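Local coordinates for fatty acid/retinol binding protein protein 7, isoform A, confirmed BY transcript evidence (Caenorhabditis elegans, PDB 2W9Y) that probably binds fatty acids such as oleic acid, and perhaps retinoids, as a small, mainly helical lipid carrier of nematodes, at residues 17-26 with 65-76. Sequence-based numbering, arbitrary orientation.
Sequences PTEQLEFSSS and RLATVLEGNKKR
Glu-19 and Arg-76 meet from opposite directions, and the arginine takes the carboxylate side-on, NE to OE1 and NH2 to OE2, each bond 2.7 Å long. Both oxygens are used on their syn sides, though both nitrogens sit somewhat out of the carboxylate plane and the two flat groups are inclined to each other. Asn-73 ND2 adds a second bond to Glu-19 OE1 at 3.0 Å, on the anti side and from the same face as Arg-76 NE. The glutamate chain gets there by a bend at chi2, which brings OE1 close over the backbone of Gly-72, where no side chain stands in its way. Pro-17 CB sits over the centre of one guanidinium face, and Arg-76 also reaches Asp-137 and Asn-135 near the end of the chain.

Beside this salt bridge, Asn-73 and Gln-20 pair amide to amide, nearly coplanar. Asn-73 ND2 gives an almost straight bond to Gln-20 OE1 (177°), while Gln-20 NE2 returns one of 2.9 Å to Asn-73 OD1, each donor on a lone pair. Two N-H groups and two oxygens thus lock both amides against rotation, next to Ile-92 and Val-95 of helix 82-104.

Segments 18-26 and 65-75, the latter part of helix 60-75, run antiparallel at 167°, their axes 9.0 Å apart at the closest, within the all-helical fold of the Gp-FAR-1 family. Val-69 fills the middle of their interface: CG1 presses on Gln-20 CD, and CG2 lies 3.4 Å from Phe-23 CB.

Phe-23, with CG anti to the backbone N (chi1 173°), extends its ring across to Leu-66, whose CD1 makes a CH-pi contact over one face, offset toward the rim. Arg-65 CB lies at the ring's edge. Further out, Arg-65 NH1 donates to Ser-26 OG at 2.8 Å, while its NH2 forms a salt bridge with Glu-31.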
loop_
_atom_site.group_PDB
_atom_site.type_symbol
_atom_site.label_atom_id
_atom_site.label_comp_id
_atom_site.label_asym_id
_atom_site.label_seq_id
_atom_site.Cartn_x
_atom_site.Cartn_y
_atom_site.Cartn_z
ATOM N N PRO A 17 -5.358 1.178 -0.169
ATOM C CA PRO A 17 -6.337 0.422 -1.014
ATOM C C PRO A 17 -6.839 -0.825 -0.309
ATOM O O PRO A 17 -6.151 -1.383 0.547
ATOM C CB PRO A 17 -5.526 0.021 -2.244
ATOM C CG PRO A 17 -4.354 1.085 -2.314
ATOM C CD PRO A 17 -4.019 1.286 -0.842
ATOM N N THR A 18 -8.053 -1.238 -0.654
ATOM C CA THR A 18 -8.708 -2.429 -0.085
ATOM C C THR A 18 -7.831 -3.660 -0.190
ATOM O O THR A 18 -7.685 -4.441 0.827
ATOM C CB THR A 18 -10.116 -2.657 -0.681
ATOM O OG1 THR A 18 -10.956 -1.562 -0.222
ATOM C CG2 THR A 18 -10.729 -3.982 -0.106
ATOM N N GLU A 19 -7.189 -3.801 -1.356
ATOM C CA GLU A 19 -6.402 -4.989 -1.569
ATOM C C GLU A 19 -5.190 -5.083 -0.602
ATOM O O GLU A 19 -4.890 -6.184 -0.127
ATOM C CB GLU A 19 -5.982 -5.156 -3.031
ATOM C CG GLU A 19 -5.261 -3.896 -3.648
ATOM C CD GLU A 19 -6.224 -2.914 -4.357
ATOM O OE1 GLU A 19 -5.786 -2.255 -5.372
ATOM O OE2 GLU A 19 -7.394 -2.764 -3.909
ATOM N N GLN A 20 -4.535 -3.964 -0.279
ATOM C CA GLN A 20 -3.458 -3.999 0.730
ATOM C C GLN A 20 -4.005 -4.426 2.082
ATOM O O GLN A 20 -3.356 -5.207 2.753
ATOM C CB GLN A 20 -2.705 -2.654 0.886
ATOM C CG GLN A 20 -1.365 -2.539 0.061
ATOM C CD GLN A 20 -1.620 -2.085 -1.390
ATOM O OE1 GLN A 20 -2.757 -1.955 -1.842
ATOM N NE2 GLN A 20 -0.558 -1.857 -2.112
ATOM N N LEU A 21 -5.169 -3.887 2.485
ATOM C CA LEU A 21 -5.722 -4.196 3.802
ATOM C C LEU A 21 -6.165 -5.639 3.865
ATOM O O LEU A 21 -5.935 -6.300 4.899
ATOM C CB LEU A 21 -6.915 -3.275 4.120
ATOM C CG LEU A 21 -6.535 -1.820 4.380
ATOM C CD1 LEU A 21 -7.770 -0.837 4.497
ATOM C CD2 LEU A 21 -5.720 -1.687 5.665
ATOM N N GLU A 22 -6.770 -6.144 2.790
ATOM C CA GLU A 22 -7.254 -7.534 2.783
ATOM C C GLU A 22 -6.069 -8.434 2.811
ATOM O O GLU A 22 -6.106 -9.470 3.523
ATOM C CB GLU A 22 -8.107 -7.861 1.521
ATOM C CG GLU A 22 -9.542 -7.230 1.578
ATOM C CD GLU A 22 -10.353 -7.417 0.284
ATOM O OE1 GLU A 22 -9.780 -7.691 -0.792
ATOM O OE2 GLU A 22 -11.579 -7.271 0.326
ATOM N N PHE A 23 -5.001 -8.049 2.098
ATOM C CA PHE A 23 -3.766 -8.870 2.150
ATOM C C PHE A 23 -3.231 -8.898 3.585
ATOM O O PHE A 23 -2.865 -9.961 4.113
ATOM C CB PHE A 23 -2.702 -8.323 1.171
ATOM C CG PHE A 23 -1.370 -8.993 1.281
ATOM C CD1 PHE A 23 -1.149 -10.252 0.752
ATOM C CD2 PHE A 23 -0.316 -8.349 1.927
ATOM C CE1 PHE A 23 0.075 -10.840 0.862
ATOM C CE2 PHE A 23 0.908 -8.938 2.029
ATOM C CZ PHE A 23 1.097 -10.162 1.497
ATOM N N SER A 24 -3.157 -7.746 4.229
ATOM C CA SER A 24 -2.570 -7.665 5.619
ATOM C C SER A 24 -3.386 -8.475 6.614
ATOM O O SER A 24 -2.821 -9.144 7.461
ATOM C CB SER A 24 -2.498 -6.259 6.161
ATOM O OG SER A 24 -1.715 -5.462 5.327
ATOM N N SER A 25 -4.710 -8.408 6.497
ATOM C CA SER A 25 -5.610 -9.216 7.327
ATOM C C SER A 25 -5.421 -10.707 7.168
ATOM O O SER A 25 -5.627 -11.491 8.119
ATOM C CB SER A 25 -7.063 -8.923 6.929
ATOM O OG SER A 25 -7.458 -7.702 7.496
ATOM N N SER A 26 -5.045 -11.103 5.969
ATOM C CA SER A 26 -4.952 -12.492 5.618
ATOM C C SER A 26 -3.697 -13.130 6.201
ATOM O O SER A 26 -3.655 -14.361 6.291
ATOM C CB SER A 26 -4.985 -12.685 4.094
ATOM O OG SER A 26 -3.690 -12.540 3.496
ATOM N N ARG A 65 -0.514 -14.196 -3.343
ATOM C CA ARG A 65 -1.373 -13.154 -2.732
ATOM C C ARG A 65 -0.756 -11.727 -2.820
ATOM O O ARG A 65 -1.465 -10.739 -3.147
ATOM C CB ARG A 65 -1.739 -13.530 -1.282
ATOM C CG ARG A 65 -2.806 -14.625 -1.089
ATOM C CD ARG A 65 -3.150 -14.591 0.438
ATOM N NE ARG A 65 -2.397 -15.647 1.009
ATOM C CZ ARG A 65 -1.917 -15.728 2.230
ATOM N NH1 ARG A 65 -2.044 -14.762 3.145
ATOM N NH2 ARG A 65 -1.289 -16.849 2.512
ATOM N N LEU A 66 0.556 -11.619 -2.614
ATOM C CA LEU A 66 1.223 -10.327 -2.796
ATOM C C LEU A 66 1.098 -9.856 -4.286
ATOM O O LEU A 66 0.795 -8.728 -4.544
ATOM C CB LEU A 66 2.687 -10.498 -2.355
ATOM C CG LEU A 66 3.408 -9.158 -2.231
ATOM C CD1 LEU A 66 2.593 -8.120 -1.456
ATOM C CD2 LEU A 66 4.796 -9.411 -1.583
ATOM N N ALA A 67 1.359 -10.727 -5.265
ATOM C CA ALA A 67 1.196 -10.387 -6.688
ATOM C C ALA A 67 -0.213 -9.894 -7.008
ATOM O O ALA A 67 -0.401 -9.023 -7.863
ATOM C CB ALA A 67 1.495 -11.582 -7.572
ATOM N N THR A 68 -1.200 -10.472 -6.334
ATOM C CA THR A 68 -2.602 -10.053 -6.535
ATOM C C THR A 68 -2.841 -8.621 -6.050
ATOM O O THR A 68 -3.595 -7.841 -6.674
ATOM C CB THR A 68 -3.587 -11.103 -5.829
ATOM O OG1 THR A 68 -3.619 -12.296 -6.629
ATOM C CG2 THR A 68 -4.996 -10.562 -5.763
ATOM N N VAL A 69 -2.153 -8.224 -4.971
ATOM C CA VAL A 69 -2.266 -6.865 -4.496
ATOM C C VAL A 69 -1.717 -5.934 -5.601
ATOM O O VAL A 69 -2.361 -4.964 -5.997
ATOM C CB VAL A 69 -1.454 -6.633 -3.226
ATOM C CG1 VAL A 69 -1.530 -5.206 -2.796
ATOM C CG2 VAL A 69 -2.002 -7.492 -2.057
ATOM N N LEU A 70 -0.552 -6.244 -6.141
ATOM C CA LEU A 70 0.065 -5.354 -7.126
ATOM C C LEU A 70 -0.758 -5.281 -8.406
ATOM O O LEU A 70 -0.903 -4.234 -9.024
ATOM C CB LEU A 70 1.491 -5.819 -7.392
ATOM C CG LEU A 70 2.550 -5.313 -6.358
ATOM C CD1 LEU A 70 2.232 -5.699 -4.931
ATOM C CD2 LEU A 70 4.042 -5.693 -6.657
ATOM N N GLU A 71 -1.344 -6.382 -8.792
ATOM C CA GLU A 71 -2.257 -6.447 -9.946
ATOM C C GLU A 71 -3.452 -5.513 -9.760
ATOM O O GLU A 71 -3.874 -4.777 -10.689
ATOM C CB GLU A 71 -2.706 -7.918 -10.127
ATOM C CG GLU A 71 -3.601 -8.175 -11.371
ATOM C CD GLU A 71 -2.864 -7.872 -12.675
ATOM O OE1 GLU A 71 -1.591 -7.937 -12.678
ATOM O OE2 GLU A 71 -3.557 -7.567 -13.684
ATOM N N GLY A 72 -3.975 -5.528 -8.534
ATOM C CA GLY A 72 -5.088 -4.711 -8.119
ATOM C C GLY A 72 -4.801 -3.229 -8.173
ATOM O O GLY A 72 -5.655 -2.422 -8.621
ATOM N N ASN A 73 -3.613 -2.857 -7.725
ATOM C CA ASN A 73 -3.206 -1.481 -7.644
ATOM C C ASN A 73 -3.155 -0.901 -9.092
ATOM O O ASN A 73 -3.396 0.274 -9.315
ATOM C CB ASN A 73 -1.811 -1.360 -7.009
ATOM C CG ASN A 73 -1.762 -1.543 -5.507
ATOM O OD1 ASN A 73 -0.662 -1.460 -4.955
ATOM N ND2 ASN A 73 -2.899 -1.731 -4.831
ATOM N N LYS A 74 -2.855 -1.755 -10.076
ATOM C CA LYS A 74 -2.607 -1.237 -11.444
ATOM C C LYS A 74 -3.805 -0.583 -11.997
ATOM O O LYS A 74 -3.690 0.495 -12.614
ATOM C CB LYS A 74 -2.210 -2.387 -12.395
ATOM C CG LYS A 74 -0.852 -2.968 -12.111
ATOM C CD LYS A 74 -0.539 -4.136 -13.111
ATOM C CE LYS A 74 0.745 -4.872 -12.703
ATOM N NZ LYS A 74 0.907 -6.096 -13.542
ATOM N N LYS A 75 -4.958 -1.201 -11.767
ATOM C CA LYS A 75 -6.214 -0.758 -12.366
ATOM C C LYS A 75 -6.443 0.688 -11.933
ATOM O O LYS A 75 -7.051 1.477 -12.657
ATOM C CB LYS A 75 -7.369 -1.660 -11.888
ATOM C CG LYS A 75 -8.679 -1.234 -12.469
ATOM C CD LYS A 75 -9.733 -2.341 -12.574
ATOM C CE LYS A 75 -10.878 -1.843 -13.465
ATOM N NZ LYS A 75 -10.775 -2.062 -14.954
ATOM N N ARG A 76 -5.966 1.027 -10.741
ATOM C CA ARG A 76 -6.321 2.312 -10.130
ATOM C C ARG A 76 -5.660 3.439 -10.915
ATOM O O ARG A 76 -5.995 4.581 -10.757
ATOM C CB ARG A 76 -5.830 2.345 -8.672
ATOM C CG ARG A 76 -6.661 1.357 -7.756
ATOM C CD ARG A 76 -6.009 1.159 -6.438
ATOM N NE ARG A 76 -6.836 0.212 -5.596
ATOM C CZ ARG A 76 -7.854 0.585 -4.807
ATOM N NH1 ARG A 76 -8.210 1.875 -4.623
ATOM N NH2 ARG A 76 -8.522 -0.362 -4.128
#